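Prolyl 4-hydroxylase alpha subunit Fe(2+) 2OG dioxygenase domain-containing protein (PDB 3W20) probably catalyses 2-oxoglutarate-dependent oxidation of N-substituted L-amino acids, as a double-stranded beta-helix dioxygenase crystallised here with zinc in its metal site. Local coordinates at residues L30-A35 with T238-S242; C156-S160 with R172-Q177; S160-D164 with E201-D207. All coordinates share one frame; numbering follows the deposited sequence.

Contact 1 (L30-A35 with T238-S242)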
loop_
_atom_site.group_PDB
_atom_site.type_symbol
_atom_site.label_atom_id
_atom_site.label_comp_id
_atom_site.label_asym_id
_atom_site.label_seq_id
_atom_site.Cartn_x
_atom_site.Cartn_y
_atom_site.Cartn_z
ATOM N N LEU A 30 -24.785 -19.081 6.221
ATOM C CA LEU A 30 -23.589 -19.493 5.479
ATOM C C LEU A 30 -22.421 -19.701 6.455
ATOM O O LEU A 30 -21.606 -20.629 6.315
ATOM C CB LEU A 30 -23.244 -18.467 4.409
ATOM C CG LEU A 30 -24.276 -18.560 3.259
ATOM C CD1 LEU A 30 -24.323 -17.225 2.513
ATOM C CD2 LEU A 30 -23.789 -19.626 2.321
ATOM N N ASP A 31 -22.322 -18.785 7.415
ATOM C CA ASP A 31 -21.123 -18.804 8.295
ATOM C C ASP A 31 -21.249 -20.027 9.197
ATOM O O ASP A 31 -20.240 -20.522 9.692
ATOM C CB ASP A 31 -21.178 -17.547 9.126
ATOM C CG ASP A 31 -19.914 -17.288 9.900
ATOM O OD1 ASP A 31 -18.810 -17.345 9.389
ATOM O OD2 ASP A 31 -20.073 -17.108 11.121
ATOM N N ALA A 32 -22.490 -20.458 9.453
ATOM C CA ALA A 32 -22.713 -21.689 10.212
ATOM C C ALA A 32 -22.524 -22.963 9.394
ATOM O O ALA A 32 -22.774 -24.087 9.878
ATOM C CB ALA A 32 -24.128 -21.671 10.826
ATOM N N ASP A 33 -22.111 -22.855 8.159
ATOM C CA ASP A 33 -22.065 -23.992 7.282
ATOM C C ASP A 33 -23.410 -24.695 7.131
ATOM O O ASP A 33 -23.469 -25.928 7.012
ATOM C CB ASP A 33 -20.898 -24.987 7.625
ATOM C CG ASP A 33 -20.529 -25.895 6.498
ATOM O OD1 ASP A 33 -20.724 -25.597 5.275
ATOM O OD2 ASP A 33 -20.056 -27.033 6.805
ATOM N N GLU A 34 -24.490 -23.934 7.094
ATOM C CA GLU A 34 -25.857 -24.503 6.918
ATOM C C GLU A 34 -26.355 -24.347 5.449
ATOM O O GLU A 34 -27.443 -24.799 5.097
ATOM C CB GLU A 34 -26.839 -23.793 7.844
ATOM C CG GLU A 34 -26.684 -24.280 9.312
ATOM C CD GLU A 34 -27.316 -23.325 10.320
ATOM O OE1 GLU A 34 -28.004 -22.383 9.872
ATOM O OE2 GLU A 34 -27.131 -23.520 11.558
ATOM N N ALA A 35 -25.577 -23.673 4.632
ATOM C CA ALA A 35 -25.914 -23.537 3.205
ATOM C C ALA A 35 -24.599 -23.402 2.418
ATOM O O ALA A 35 -23.588 -22.948 2.962
ATOM C CB ALA A 35 -26.751 -22.300 3.000
ATOM N N THR A 238 -26.174 -12.907 -4.822
ATOM C CA THR A 238 -25.757 -14.271 -4.622
ATOM C C THR A 238 -24.661 -14.281 -3.520
ATOM O O THR A 238 -23.673 -13.561 -3.684
ATOM C CB THR A 238 -25.175 -14.786 -5.917
ATOM O OG1 THR A 238 -26.246 -14.792 -6.877
ATOM C CG2 THR A 238 -24.762 -16.264 -5.785
ATOM N N LEU A 239 -24.863 -15.085 -2.480
ATOM C CA LEU A 239 -23.939 -15.181 -1.350
ATOM C C LEU A 239 -23.496 -16.652 -1.317
ATOM O O LEU A 239 -24.358 -17.565 -1.474
ATOM C CB LEU A 239 -24.651 -14.824 -0.097
ATOM C CG LEU A 239 -25.247 -13.399 -0.047
ATOM C CD1 LEU A 239 -26.165 -13.352 1.150
ATOM C CD2 LEU A 239 -24.024 -12.520 0.177
ATOM N N PHE A 240 -22.186 -16.913 -1.326
ATOM C CA PHE A 240 -21.773 -18.266 -1.369
ATOM C C PHE A 240 -20.450 -18.491 -0.670
ATOM O O PHE A 240 -19.689 -17.536 -0.427
ATOM C CB PHE A 240 -21.577 -18.776 -2.840
ATOM C CG PHE A 240 -20.529 -18.022 -3.613
ATOM C CD1 PHE A 240 -19.296 -18.615 -3.939
ATOM C CD2 PHE A 240 -20.801 -16.725 -4.083
ATOM C CE1 PHE A 240 -18.324 -17.876 -4.665
ATOM C CE2 PHE A 240 -19.838 -15.991 -4.794
ATOM C CZ PHE A 240 -18.620 -16.566 -5.114
ATOM N N GLN A 241 -20.183 -19.774 -0.383
ATOM C CA GLN A 241 -18.884 -20.083 0.273
ATOM C C GLN A 241 -17.795 -20.068 -0.784
ATOM O O GLN A 241 -17.698 -20.975 -1.686
ATOM C CB GLN A 241 -18.935 -21.409 1.063
ATOM C CG GLN A 241 -19.908 -21.328 2.193
ATOM C CD GLN A 241 -19.666 -22.467 3.211
ATOM O OE1 GLN A 241 -18.507 -22.747 3.547
ATOM N NE2 GLN A 241 -20.702 -23.105 3.682
ATOM N N SER A 242 -16.879 -19.071 -0.722
ATOM C CA SER A 242 -16.037 -18.843 -1.886
ATOM C C SER A 242 -14.835 -19.812 -1.984
ATOM O O SER A 242 -14.150 -19.850 -3.008
ATOM C CB SER A 242 -15.601 -17.377 -1.961
ATOM O OG SER A 242 -14.632 -17.088 -0.945
#
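Where strand 236-241 of the double-stranded beta-helix passes the end of helix 23-31, L239 and Q241 meet L30 and the turn that follows it. That turn is a Schellman motif: D33 takes up a positive phi of 57° and D33 N bonds back to L30 O at 2.9 Å. L239 makes the apolar half of the contact, its CB lying 3.6 Å from L30 CD1, and the two leucine side chains cross at about a right angle. F240 sends its CB the other way, and its ring packs edge-to-face on H246, a ligand of the zinc ion, so this strand has the helix on one flank and the metal site on the other. Q241 turns back to the helix side and makes the polar half. Its chain is extended beyond CG (chi2 -163°), which carries the amide past L30 to the turn, where both N-H groups of NE2 are used within the amide plane. One bond runs 3.0 Å from Q241 NE2 to A35 O, fixing the chain just after the turn. Q241 OE1 accepts from R199 and R176, so the buried amide is satisfied at both ends, while D33 also pairs with R11. The second NE2 bond reaches D33 OD1 at 3.0 Å, on the anti side but somewhat out of the carboxylate plane, with the two planar groups 80° apart.

Contact 2 (C156-S160 with R172-Q177). With ZN (zinc ion), chain C.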
loop_
_atom_site.group_PDB
_atom_site.type_symbol
_atom_site.label_atom_id
_atom_site.label_comp_id
_atom_site.label_asym_id
_atom_site.label_seq_id
_atom_site.Cartn_x
_atom_site.Cartn_y
_atom_site.Cartn_z
ATOM N N CYS A 156 -11.135 -20.550 -6.857
ATOM C CA CYS A 156 -11.769 -20.331 -5.574
ATOM C C CYS A 156 -11.105 -19.102 -4.990
ATOM O O CYS A 156 -10.022 -18.650 -5.496
ATOM C CB CYS A 156 -11.701 -21.555 -4.653
ATOM S SG CYS A 156 -10.023 -21.965 -4.191
ATOM N N ASP A 157 -11.791 -18.487 -4.067
ATOM C CA ASP A 157 -11.294 -17.311 -3.435
ATOM C C ASP A 157 -11.055 -17.568 -1.952
ATOM O O ASP A 157 -11.961 -17.985 -1.211
ATOM C CB ASP A 157 -12.240 -16.131 -3.605
ATOM C CG ASP A 157 -12.795 -15.947 -5.067
ATOM O OD1 ASP A 157 -12.153 -15.312 -5.883
ATOM O OD2 ASP A 157 -13.955 -16.292 -5.337
ATOM N N ASP A 158 -9.817 -17.349 -1.527
ATOM C CA ASP A 158 -9.446 -17.551 -0.141
ATOM C C ASP A 158 -8.307 -16.544 0.091
ATOM O O ASP A 158 -7.301 -16.520 -0.692
ATOM C CB ASP A 158 -8.911 -19.003 0.043
ATOM C CG ASP A 158 -8.426 -19.279 1.464
ATOM O OD1 ASP A 158 -7.770 -18.413 2.086
ATOM O OD2 ASP A 158 -8.680 -20.400 1.991
ATOM N N VAL A 159 -8.505 -15.693 1.115
ATOM C CA VAL A 159 -7.661 -14.540 1.395
ATOM C C VAL A 159 -6.183 -14.993 1.609
ATOM O O VAL A 159 -5.249 -14.208 1.356
ATOM C CB VAL A 159 -8.223 -13.737 2.604
ATOM C CG1 VAL A 159 -7.943 -14.430 3.916
ATOM C CG2 VAL A 159 -7.584 -12.355 2.641
ATOM N N SER A 160 -6.014 -16.227 2.042
ATOM C CA SER A 160 -4.673 -16.789 2.211
ATOM C C SER A 160 -3.942 -17.341 1.033
ATOM O O SER A 160 -2.701 -17.634 1.148
ATOM C CB SER A 160 -4.671 -17.808 3.355
ATOM O OG SER A 160 -5.264 -19.027 2.977
ATOM N N ARG A 172 -3.663 -16.856 7.228
ATOM C CA ARG A 172 -4.796 -17.514 7.850
ATOM C C ARG A 172 -5.968 -17.655 6.884
ATOM O O ARG A 172 -6.362 -16.680 6.211
ATOM C CB ARG A 172 -5.207 -16.764 9.083
ATOM C CG ARG A 172 -6.463 -17.358 9.750
ATOM C CD ARG A 172 -6.803 -16.488 10.989
ATOM N NE ARG A 172 -7.947 -17.087 11.666
ATOM C CZ ARG A 172 -8.631 -16.542 12.653
ATOM N NH1 ARG A 172 -8.360 -15.294 13.075
ATOM N NH2 ARG A 172 -9.680 -17.194 13.139
ATOM N N SER A 173 -6.474 -18.888 6.811
ATOM C CA SER A 173 -7.639 -19.211 5.963
ATOM C C SER A 173 -8.884 -19.170 6.798
ATOM O O SER A 173 -8.841 -19.557 7.984
ATOM C CB SER A 173 -7.512 -20.579 5.317
ATOM O OG SER A 173 -8.678 -20.986 4.510
ATOM N N PHE A 174 -10.003 -18.700 6.194
ATOM C CA PHE A 174 -11.295 -18.630 6.864
ATOM C C PHE A 174 -12.209 -19.578 6.138
ATOM O O PHE A 174 -12.542 -19.343 4.949
ATOM C CB PHE A 174 -11.839 -17.194 6.756
ATOM C CG PHE A 174 -11.057 -16.205 7.638
ATOM C CD1 PHE A 174 -11.562 -15.829 8.882
ATOM C CD2 PHE A 174 -9.777 -15.788 7.284
ATOM C CE1 PHE A 174 -10.855 -14.926 9.705
ATOM C CE2 PHE A 174 -9.021 -14.979 8.152
ATOM C CZ PHE A 174 -9.581 -14.542 9.367
ATOM N N PRO A 175 -12.571 -20.729 6.763
ATOM C CA PRO A 175 -13.284 -21.721 5.923
ATOM C C PRO A 175 -14.657 -21.286 5.453
ATOM O O PRO A 175 -15.172 -21.784 4.451
ATOM C CB PRO A 175 -13.429 -22.956 6.878
ATOM C CG PRO A 175 -13.139 -22.402 8.246
ATOM C CD PRO A 175 -12.284 -21.204 8.144
ATOM N N ARG A 176 -15.264 -20.290 6.116
ATOM C CA ARG A 176 -16.525 -19.791 5.673
ATOM C C ARG A 176 -16.422 -18.458 4.924
ATOM O O ARG A 176 -17.365 -17.653 4.954
ATOM C CB ARG A 176 -17.566 -19.696 6.817
ATOM C CG ARG A 176 -17.710 -21.005 7.620
ATOM C CD ARG A 176 -18.038 -22.223 6.716
ATOM N NE ARG A 176 -17.457 -23.421 7.363
ATOM C CZ ARG A 176 -17.093 -24.517 6.704
ATOM N NH1 ARG A 176 -16.568 -25.513 7.377
ATOM N NH2 ARG A 176 -17.297 -24.685 5.398
ATOM N N GLN A 177 -15.254 -18.154 4.323
ATOM C CA GLN A 177 -15.142 -16.869 3.576
ATOM C C GLN A 177 -16.315 -16.839 2.568
ATOM O O GLN A 177 -16.547 -17.848 1.871
ATOM C CB GLN A 177 -13.829 -16.845 2.818
ATOM C CG GLN A 177 -13.674 -15.580 1.894
ATOM C CD GLN A 177 -12.274 -15.467 1.300
ATOM O OE1 GLN A 177 -11.286 -15.692 1.987
ATOM N NE2 GLN A 177 -12.209 -14.942 0.063
HETATM ZN ZN ZN C . -14.760 -16.205 -7.088
HETATM O O HOH W 1 -10.003 -17.437 3.668
#
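Q177 lays its amide against the main chain from D157 to V159, beside the metal site of the double-stranded beta-helix dioxygenases. D157 OD2 binds the zinc ion at 1.9 Å, and with H155 and H246 it forms their two-histidine, one-carboxylate facial triad. The next shell is the amide itself. An extended side chain, with CG anti to the backbone N (chi1 175°), brings Q177 OE1 to V159 N at 2.9 Å, in the carbonyl plane and on a lone pair. D157 O has its own partner in the hydroxyl of S242. Farther out, a type I beta turn from F174 to Q177 presents the glutamine, and the turn is tied in by a water that accepts from F174 N at 2.8 Å and lies 2.7 Å from Q177 OE1. V159 CG1 packs obliquely on the F174 ring, 4.1 Å from CD2.

A further layer is the carboxylate of D158. Its OD1 closes an Asx turn by accepting S160 N through the anti lone pair, and S160 OG donates to the same oxygen from above the carboxylate plane. OD2 pairs with K243 and accepts, on its syn side, a short bond of 2.6 Å from S173 OG.

Contact 3 (S160-D164 with E201-D207); sequences SYGRD and ESRAALD
Y161 lies with one ring face against the backbone that leads into helix 203-216. Its CB comes within 4.1 Å of R203 NH2. With CG anti to its own carbonyl carbon (chi1 -72°), the ring is laid against S202, the residue just before the helix, and R203 N: CG and CD2 face R203 N and the carbonyl carbon of S202, and CE2 faces S202 N. S202 CA sits over the centre of the ring, 3.7 Å from the centroid, in a CH-pi contact close to the ring normal. At the tip, Y161 OH lies 3.0 Å from E201 O and is hydrogen-bonded to P200 O.

The main chain of Y161, the centre of an inverse gamma turn, is gripped as well. R203 folds back on itself, bent at both chi2 and chi3, so that its guanidinium edge meets the tyrosine carbonyl: NE donates to Y161 O at 3.0 Å within the guanidinium plane, and NH2 adds a weak bond to the same oxygen. L206 CD1 rests on one face of that guanidinium. R203 CG also packs on R163 CA.

One helical turn beyond R203, D207 is gripped side-on by R163 in a salt bridge. R163 NE meets OD2 of D207 at 2.8 Å, and NH2 meets its OD1 at 2.9 Å in a nearly straight bond. Both oxygens are met on their syn sides but from out of the carboxylate plane, the two planar groups standing 40° apart, so the pair is twisted rather than coplanar.

All of this gathers round a capped helix start: S202 is the N-cap, its OG accepting from A205 N at 3.0 Å. Pinned against that N-terminus is the loop that follows the metal-binding H155 and D157.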
loop_
_atom_site.group_PDB
_atom_site.type_symbol
_atom_site.label_atom_id
_atom_site.label_comp_id
_atom_site.label_asym_id
_atom_site.label_seq_id
_atom_site.Cartn_x
_atom_site.Cartn_y
_atom_site.Cartn_z
ATOM N N SER A 160 -6.014 -16.227 2.042
ATOM C CA SER A 160 -4.673 -16.789 2.211
ATOM C C SER A 160 -3.942 -17.341 1.033
ATOM O O SER A 160 -2.701 -17.634 1.148
ATOM C CB SER A 160 -4.671 -17.808 3.355
ATOM O OG SER A 160 -5.264 -19.027 2.977
ATOM N N TYR A 161 -4.622 -17.439 -0.094
ATOM C CA TYR A 161 -4.054 -18.106 -1.246
ATOM C C TYR A 161 -3.150 -17.229 -2.150
ATOM O O TYR A 161 -3.351 -17.134 -3.325
ATOM C CB TYR A 161 -5.145 -18.783 -2.065
ATOM C CG TYR A 161 -5.742 -20.018 -1.449
ATOM C CD1 TYR A 161 -5.444 -20.404 -0.142
ATOM C CD2 TYR A 161 -6.551 -20.826 -2.181
ATOM C CE1 TYR A 161 -6.001 -21.519 0.418
ATOM C CE2 TYR A 161 -7.107 -21.961 -1.654
ATOM C CZ TYR A 161 -6.829 -22.320 -0.358
ATOM O OH TYR A 161 -7.405 -23.441 0.105
ATOM N N GLY A 162 -2.136 -16.643 -1.563
ATOM C CA GLY A 162 -1.065 -16.000 -2.375
ATOM C C GLY A 162 -0.255 -17.051 -3.121
ATOM O O GLY A 162 0.073 -18.148 -2.577
ATOM N N ARG A 163 0.085 -16.738 -4.353
ATOM C CA ARG A 163 0.978 -17.645 -5.074
ATOM C C ARG A 163 2.349 -17.726 -4.437
ATOM O O ARG A 163 2.988 -18.775 -4.468
ATOM C CB ARG A 163 1.074 -17.220 -6.529
ATOM C CG ARG A 163 1.947 -18.120 -7.365
ATOM C CD ARG A 163 1.749 -17.687 -8.815
ATOM N NE ARG A 163 0.501 -18.155 -9.399
ATOM C CZ ARG A 163 -0.207 -17.515 -10.343
ATOM N NH1 ARG A 163 0.184 -16.365 -10.912
ATOM N NH2 ARG A 163 -1.292 -18.093 -10.807
ATOM N N ASP A 164 2.848 -16.609 -3.931
ATOM C CA ASP A 164 4.161 -16.603 -3.268
ATOM C C ASP A 164 3.963 -16.980 -1.832
ATOM O O ASP A 164 3.668 -16.111 -1.032
ATOM C CB ASP A 164 4.776 -15.195 -3.420
ATOM C CG ASP A 164 6.190 -15.099 -2.855
ATOM O OD1 ASP A 164 6.529 -15.897 -1.927
ATOM O OD2 ASP A 164 6.916 -14.155 -3.268
ATOM N N GLU A 201 -6.786 -26.908 -1.809
ATOM C CA GLU A 201 -6.105 -26.544 -0.578
ATOM C C GLU A 201 -5.136 -25.348 -0.668
ATOM O O GLU A 201 -4.715 -24.837 0.359
ATOM C CB GLU A 201 -5.386 -27.765 0.026
ATOM C CG GLU A 201 -6.333 -28.889 0.471
ATOM C CD GLU A 201 -5.590 -30.237 0.614
ATOM O OE1 GLU A 201 -4.389 -30.306 0.252
ATOM O OE2 GLU A 201 -6.192 -31.230 1.071
ATOM N N SER A 202 -4.865 -24.816 -1.852
ATOM C CA SER A 202 -3.846 -23.783 -1.924
ATOM C C SER A 202 -3.859 -23.161 -3.293
ATOM O O SER A 202 -4.502 -23.702 -4.253
ATOM C CB SER A 202 -2.459 -24.409 -1.627
ATOM O OG SER A 202 -2.107 -25.242 -2.758
ATOM N N ARG A 203 -3.124 -22.035 -3.434
ATOM C CA ARG A 203 -2.964 -21.431 -4.738
ATOM C C ARG A 203 -2.201 -22.420 -5.690
ATOM O O ARG A 203 -2.579 -22.518 -6.854
ATOM C CB ARG A 203 -2.248 -20.083 -4.669
ATOM C CG ARG A 203 -2.023 -19.503 -6.068
ATOM C CD ARG A 203 -3.292 -19.184 -6.830
ATOM N NE ARG A 203 -4.008 -18.188 -6.087
ATOM C CZ ARG A 203 -5.151 -17.688 -6.461
ATOM N NH1 ARG A 203 -5.662 -18.017 -7.695
ATOM N NH2 ARG A 203 -5.794 -16.904 -5.604
ATOM N N ALA A 204 -1.188 -23.104 -5.204
ATOM C CA ALA A 204 -0.457 -24.080 -6.009
ATOM C C ALA A 204 -1.439 -25.181 -6.542
ATOM O O ALA A 204 -1.335 -25.596 -7.704
ATOM C CB ALA A 204 0.634 -24.690 -5.180
ATOM N N ALA A 205 -2.335 -25.670 -5.692
ATOM C CA ALA A 205 -3.353 -26.634 -6.136
ATOM C C ALA A 205 -4.233 -26.064 -7.224
ATOM O O ALA A 205 -4.467 -26.758 -8.208
ATOM C CB ALA A 205 -4.172 -27.200 -4.961
ATOM N N LEU A 206 -4.666 -24.787 -7.124
ATOM C CA LEU A 206 -5.488 -24.218 -8.196
ATOM C C LEU A 206 -4.668 -24.082 -9.464
ATOM O O LEU A 206 -5.204 -24.287 -10.579
ATOM C CB LEU A 206 -5.950 -22.798 -7.900
ATOM C CG LEU A 206 -7.075 -22.625 -6.944
ATOM C CD1 LEU A 206 -7.113 -21.139 -6.652
ATOM C CD2 LEU A 206 -8.341 -23.075 -7.658
ATOM N N ASP A 207 -3.397 -23.726 -9.261
ATOM C CA ASP A 207 -2.484 -23.421 -10.383
ATOM C C ASP A 207 -2.274 -24.745 -11.113
ATOM O O ASP A 207 -2.217 -24.739 -12.331
ATOM C CB ASP A 207 -1.140 -22.895 -9.873
ATOM C CG ASP A 207 -1.141 -21.388 -9.594
ATOM O OD1 ASP A 207 -2.117 -20.730 -9.989
ATOM O OD2 ASP A 207 -0.171 -20.888 -8.991
#

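In the fold
Contact 1 is the buried one, joining a helix end to strand 236-241; contacts 2 and 3 are only partly buried. Contact 2 closes the loop between strands 139-143 and 178-185 on itself, and contact 3 ties the same loop to the start of helix 203-216; the two share S160. Chemistry follows place: leucine packing and a satisfied amide in contact 1, a water and short carboxylate bonds in contact 2, and arginine pairing at a helix start in contact 3. Contact 2 alone contains a metal ligand, and it meets contact 1 through S242 N and Q177 O, 2.9 Å apart, a probable hydrogen bond. It meets contact 3 by packing, C156 SG lying 3.9 Å from Y161 CE2. Contacts 1 and 3 do not touch.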